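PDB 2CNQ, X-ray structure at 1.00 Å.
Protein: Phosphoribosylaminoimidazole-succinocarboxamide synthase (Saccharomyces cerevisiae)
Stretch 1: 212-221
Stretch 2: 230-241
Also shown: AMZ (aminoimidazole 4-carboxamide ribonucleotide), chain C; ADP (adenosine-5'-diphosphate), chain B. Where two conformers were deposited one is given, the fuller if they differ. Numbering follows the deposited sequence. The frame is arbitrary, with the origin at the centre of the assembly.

Stretch 1, residues 212-221: IIADTKFEFG
Stretch 2 (230-241) ILVDEVLTPDSS

The strongest charged contact centres on Lys217, whose extended-then-folded side chain (chi1 t, chi2 m, chi3 m, chi4 t) places NZ 2.8 Å from Glu219 OE1 and 3.2 Å from Asp233 OD2, a salt bridge in each case. The ammonium group thereby compensates a close approach of like charges, Glu219 OE1 to Asp233 OD2 at 3.4 Å, where two acceptors meet without a hydrogen bond. Asp233 (phi/psi 60/-140, chi1 t) has its OD2 further fixed by the backbone of Glu234, N to OD2 2.9 Å at 166°.

Backbone pairing is antiparallel at both ends of the contact. Residues 212-221 are assigned to one strand, with extended backbone except at Ala214 (phi/psi -68/-44); its axis makes 130° with that of the strand beginning stretch 2, so the two are splayed. Gly221 and Ile230 form a hydrogen-bonded pair, with Gly221 N to Ile230 O at 2.7 Å (161°) and Ile230 N to Gly221 O at 2.8 Å (164°); their CA atoms lie 4.7 Å apart. Val232 N donates to Glu219 O at 3.0 Å and 172°. At the far end Thr216 faces Ser241 in a non-hydrogen-bonded pair, CA to CA 4.0 Å, and Lys217 N donates to Ser240 O at 2.7 Å (152°).

Between these ends stretch 2 loops away, and water fills the gap. Water 1 bonds Thr216 OG1 (2.6 Å), Lys217 O (2.6 Å), Leu236 N (2.7 Å) and Ser240 OG (2.8 Å). Water 4 accepts from Glu219 N, and its O lies 2.8 Å from Glu219 N, Val232 O and Glu234 O alike, bridging the two stretches where they no longer pair directly. The hydroxyls Thr216 OG1 (chi1 t) and Ser241 OG (chi1 m) approach to 2.7 Å. Within the loop, Thr237 N donates to Ser240 OG at 3.0 Å, while Ser241 OG donates to Thr237 O, also at 3.0 Å.

The apolar side chains pack along the face carrying Thr216 and Phe220. Leu231 (chi1 t, chi2 p) sets CD1 3.6 Å from Phe220 CE1, at the ring edge, and 4.1 Å from Phe218 CD1. The Phe218 ring (chi1 m) receives Val235 CG1 and Leu236 CD1 at its edge, each 4.1 Å from CE1. Leu236, in a left-handed conformation (49/54; chi1 m, chi2 t), also brings CD2 to 3.8 Å from Ile213 CG2.

Ligands adjoin this scaffold: AMZ O2 donates to Asp215 OD2 and ADP O2' to Glu219 OE2, each pair 2.6 Å apart.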

# COMPACT_ATOMS: atom_id res chain seq x y z
N ILE A 212 5.97 11.42 -9.15
CA ILE A 212 6.99 11.19 -8.16
C ILE A 212 6.40 10.30 -7.11
O ILE A 212 5.43 10.65 -6.47
CB ILE A 212 7.45 12.50 -7.56
CG1 ILE A 212 8.23 13.29 -8.59
CG2 ILE A 212 8.30 12.21 -6.34
CD1 ILE A 212 8.55 14.68 -8.17
N ILE A 213 6.99 9.14 -6.92
CA ILE A 213 6.62 8.31 -5.81
C ILE A 213 7.43 8.80 -4.66
O ILE A 213 8.62 8.57 -4.58
CB ILE A 213 6.91 6.85 -6.07
CG1 ILE A 213 6.31 6.37 -7.37
CG2 ILE A 213 6.38 6.05 -4.90
CD1 ILE A 213 6.62 4.98 -7.70
N ALA A 214 6.83 9.55 -3.77
CA ALA A 214 7.58 10.13 -2.71
C ALA A 214 8.09 9.08 -1.76
O ALA A 214 9.23 9.10 -1.34
CB ALA A 214 6.76 11.10 -1.97
N ASP A 215 7.21 8.16 -1.43
CA ASP A 215 7.51 7.11 -0.51
C ASP A 215 6.46 6.04 -0.70
O ASP A 215 5.47 6.22 -1.38
CB ASP A 215 7.59 7.66 0.91
CG ASP A 215 6.37 8.37 1.37
OD1 ASP A 215 6.55 9.22 2.25
OD2 ASP A 215 5.27 8.04 0.92
N THR A 216 6.72 4.91 -0.09
CA THR A 216 5.80 3.83 -0.19
C THR A 216 6.08 2.84 0.90
O THR A 216 7.17 2.77 1.41
CB THR A 216 5.94 3.13 -1.55
OG1 THR A 216 4.80 2.33 -1.79
CG2 THR A 216 7.14 2.28 -1.67
N LYS A 217 5.06 2.07 1.22
CA LYS A 217 5.15 0.99 2.14
C LYS A 217 4.92 -0.28 1.43
O LYS A 217 3.86 -0.49 0.86
CB LYS A 217 4.12 1.18 3.24
CG LYS A 217 4.12 0.10 4.28
CD LYS A 217 3.29 -1.11 3.98
CE LYS A 217 1.83 -0.83 4.02
NZ LYS A 217 1.00 -1.98 3.60
N PHE A 218 5.91 -1.13 1.44
CA PHE A 218 5.79 -2.48 0.96
C PHE A 218 5.57 -3.37 2.16
O PHE A 218 5.94 -3.05 3.26
CB PHE A 218 7.06 -2.93 0.29
CG PHE A 218 7.45 -2.17 -0.92
CD1 PHE A 218 6.63 -2.09 -2.01
CD2 PHE A 218 8.68 -1.58 -0.99
CE1 PHE A 218 7.05 -1.46 -3.14
CE2 PHE A 218 9.10 -0.93 -2.12
CZ PHE A 218 8.30 -0.87 -3.19
N GLU A 219 5.04 -4.53 1.88
CA GLU A 219 5.07 -5.63 2.79
C GLU A 219 5.70 -6.78 2.13
O GLU A 219 5.47 -7.06 0.97
CB GLU A 219 3.69 -6.01 3.27
CG GLU A 219 3.05 -4.89 4.03
CD GLU A 219 1.79 -5.27 4.74
OE1 GLU A 219 1.03 -4.33 5.06
OE2 GLU A 219 1.58 -6.47 4.98
N PHE A 220 6.53 -7.44 2.89
CA PHE A 220 7.23 -8.60 2.42
C PHE A 220 6.92 -9.78 3.29
O PHE A 220 6.78 -9.66 4.49
CB PHE A 220 8.73 -8.38 2.53
CG PHE A 220 9.34 -7.36 1.60
CD1 PHE A 220 8.70 -6.86 0.50
CD2 PHE A 220 10.63 -6.92 1.84
CE1 PHE A 220 9.37 -5.96 -0.32
CE2 PHE A 220 11.26 -6.04 0.98
CZ PHE A 220 10.64 -5.59 -0.08
N GLY A 221 6.87 -10.91 2.66
CA GLY A 221 6.89 -12.18 3.31
C GLY A 221 8.19 -12.84 3.07
O GLY A 221 9.06 -12.35 2.36
N ILE A 230 9.16 -12.32 -0.45
CA ILE A 230 7.98 -12.32 -1.25
C ILE A 230 7.35 -10.97 -1.09
O ILE A 230 7.15 -10.50 0.01
CB ILE A 230 6.98 -13.36 -0.75
CG1 ILE A 230 7.63 -14.70 -0.51
CG2 ILE A 230 5.83 -13.46 -1.69
CD1 ILE A 230 8.18 -15.32 -1.67
N LEU A 231 6.96 -10.37 -2.19
CA LEU A 231 6.19 -9.16 -2.14
C LEU A 231 4.76 -9.54 -1.93
O LEU A 231 4.19 -10.30 -2.68
CB LEU A 231 6.39 -8.42 -3.45
CG LEU A 231 5.83 -7.02 -3.47
CD1 LEU A 231 6.48 -6.13 -2.49
CD2 LEU A 231 6.01 -6.48 -4.87
N VAL A 232 4.19 -9.04 -0.85
CA VAL A 232 2.85 -9.41 -0.47
C VAL A 232 1.99 -8.17 -0.38
O VAL A 232 2.35 -7.11 -0.82
CB VAL A 232 2.83 -10.22 0.83
CG1 VAL A 232 3.73 -11.42 0.70
CG2 VAL A 232 3.23 -9.40 2.01
N ASP A 233 0.80 -8.34 0.14
CA ASP A 233 -0.07 -7.23 0.42
C ASP A 233 -0.39 -6.47 -0.85
O ASP A 233 -0.69 -7.09 -1.85
CB ASP A 233 0.48 -6.38 1.54
CG ASP A 233 -0.54 -5.51 2.16
OD1 ASP A 233 -1.42 -6.05 2.84
OD2 ASP A 233 -0.43 -4.28 1.98
N GLU A 234 -0.43 -5.17 -0.74
CA GLU A 234 -0.63 -4.30 -1.85
C GLU A 234 0.67 -3.62 -2.17
O GLU A 234 1.55 -3.49 -1.35
CB GLU A 234 -1.71 -3.29 -1.57
CG GLU A 234 -1.28 -2.23 -0.59
CD GLU A 234 -2.36 -1.26 -0.27
OE1 GLU A 234 -2.33 -0.75 0.87
OE2 GLU A 234 -3.20 -0.98 -1.13
N VAL A 235 0.74 -3.16 -3.39
CA VAL A 235 1.97 -2.59 -3.90
C VAL A 235 1.66 -1.30 -4.59
O VAL A 235 0.89 -1.27 -5.52
CB VAL A 235 2.64 -3.55 -4.86
CG1 VAL A 235 3.93 -2.94 -5.31
CG2 VAL A 235 2.86 -4.89 -4.24
N LEU A 236 2.31 -0.26 -4.11
CA LEU A 236 2.35 1.03 -4.76
C LEU A 236 0.96 1.46 -5.15
O LEU A 236 0.68 1.87 -6.27
CB LEU A 236 3.32 1.02 -5.91
CG LEU A 236 4.74 1.10 -5.41
CD1 LEU A 236 5.69 0.56 -6.45
CD2 LEU A 236 5.09 2.52 -5.06
N THR A 237 0.10 1.45 -4.16
CA THR A 237 -1.21 2.02 -4.32
C THR A 237 -1.23 3.34 -3.63
O THR A 237 -0.35 3.69 -2.89
CB THR A 237 -2.28 1.14 -3.76
OG1 THR A 237 -2.24 1.28 -2.34
CG2 THR A 237 -2.14 -0.30 -4.18
N PRO A 238 -2.29 4.11 -3.82
CA PRO A 238 -2.34 5.40 -3.17
C PRO A 238 -2.70 5.29 -1.73
O PRO A 238 -2.64 6.28 -1.03
CB PRO A 238 -3.33 6.19 -4.01
CG PRO A 238 -3.54 5.37 -5.25
CD PRO A 238 -3.36 3.97 -4.80
N ASP A 239 -3.03 4.09 -1.25
CA ASP A 239 -3.06 3.86 0.18
C ASP A 239 -1.66 3.64 0.70
O ASP A 239 -1.33 4.10 1.77
CB ASP A 239 -3.88 2.62 0.53
CG ASP A 239 -5.32 2.86 0.70
OD1 ASP A 239 -6.02 1.89 1.02
OD2 ASP A 239 -5.78 3.99 0.61
N SER A 240 -0.83 2.93 -0.03
CA SER A 240 0.46 2.53 0.47
C SER A 240 1.56 3.50 0.14
O SER A 240 2.68 3.27 0.55
CB SER A 240 0.82 1.18 -0.06
OG SER A 240 1.15 1.23 -1.41
N SER A 241 1.27 4.56 -0.57
CA SER A 241 2.28 5.42 -1.14
C SER A 241 1.84 6.81 -1.16
O SER A 241 0.66 7.10 -1.08
CB SER A 241 2.51 5.02 -2.59
OG SER A 241 2.60 3.63 -2.72
O5 AMZ C . -0.46 1.05 5.81
C6 AMZ C . 0.46 1.35 6.54
N2 AMZ C . 0.64 0.84 7.75
C3A AMZ C . 1.47 2.30 6.10
C7A AMZ C . 1.46 2.98 4.92
N3 AMZ C . 0.65 2.92 3.85
N1 AMZ C . 2.53 2.67 6.83
C5 AMZ C . 3.19 3.55 6.11
N AMZ C . 2.54 3.76 4.94
C1 AMZ C . 2.99 4.61 3.87
C2 AMZ C . 2.38 5.98 3.86
C3 AMZ C . 3.44 6.79 3.17
O2 AMZ C . 3.28 6.56 1.79
O1 AMZ C . 1.14 5.95 3.19
O AMZ C . 4.36 4.82 4.09
C AMZ C . 4.71 6.13 3.67
C4 AMZ C . 5.38 6.86 4.79
O3 AMZ C . 4.40 7.24 5.74
P AMZ C . 4.83 8.19 6.94
OP1 AMZ C . 5.68 7.39 7.86
O4 AMZ C . 3.52 8.58 7.57
OP2 AMZ C . 5.59 9.36 6.40
PB ADP B . -4.15 -3.41 7.58
O1B ADP B . -3.37 -2.58 6.68
O2B ADP B . -3.31 -4.05 8.62
O3B ADP B . -5.30 -2.82 8.24
PA ADP B . -5.29 -4.64 5.27
O1A ADP B . -4.36 -3.99 4.34
O2A ADP B . -6.68 -4.20 5.32
O3A ADP B . -4.70 -4.63 6.73
O5' ADP B . -5.33 -6.18 5.02
C5' ADP B . -4.25 -6.97 4.58
C4' ADP B . -3.75 -7.81 5.71
O4' ADP B . -3.25 -9.01 5.12
C3' ADP B . -2.59 -7.22 6.45
O3' ADP B . -2.53 -7.75 7.75
C2' ADP B . -1.41 -7.76 5.68
O2' ADP B . -0.22 -7.73 6.39
C1' ADP B . -1.88 -9.14 5.42
N9 ADP B . -1.27 -9.82 4.31
C8 ADP B . -0.93 -9.29 3.14
N7 ADP B . -0.49 -10.18 2.28
C5 ADP B . -0.56 -11.34 2.94
C6 ADP B . -0.27 -12.69 2.61
N6 ADP B . 0.16 -13.01 1.41
N1 ADP B . -0.38 -13.62 3.54
C2 ADP B . -0.86 -13.29 4.74
N3 ADP B . -1.23 -12.09 5.14
C4 ADP B . -1.07 -11.12 4.24
O HOH W 1 3.61 0.01 -1.72
O HOH W 2 1.93 -2.37 1.13
O HOH W 3 -1.11 0.57 2.87
O HOH W 4 3.94 -4.79 -0.70
O HOH W 5 -1.66 -4.33 4.94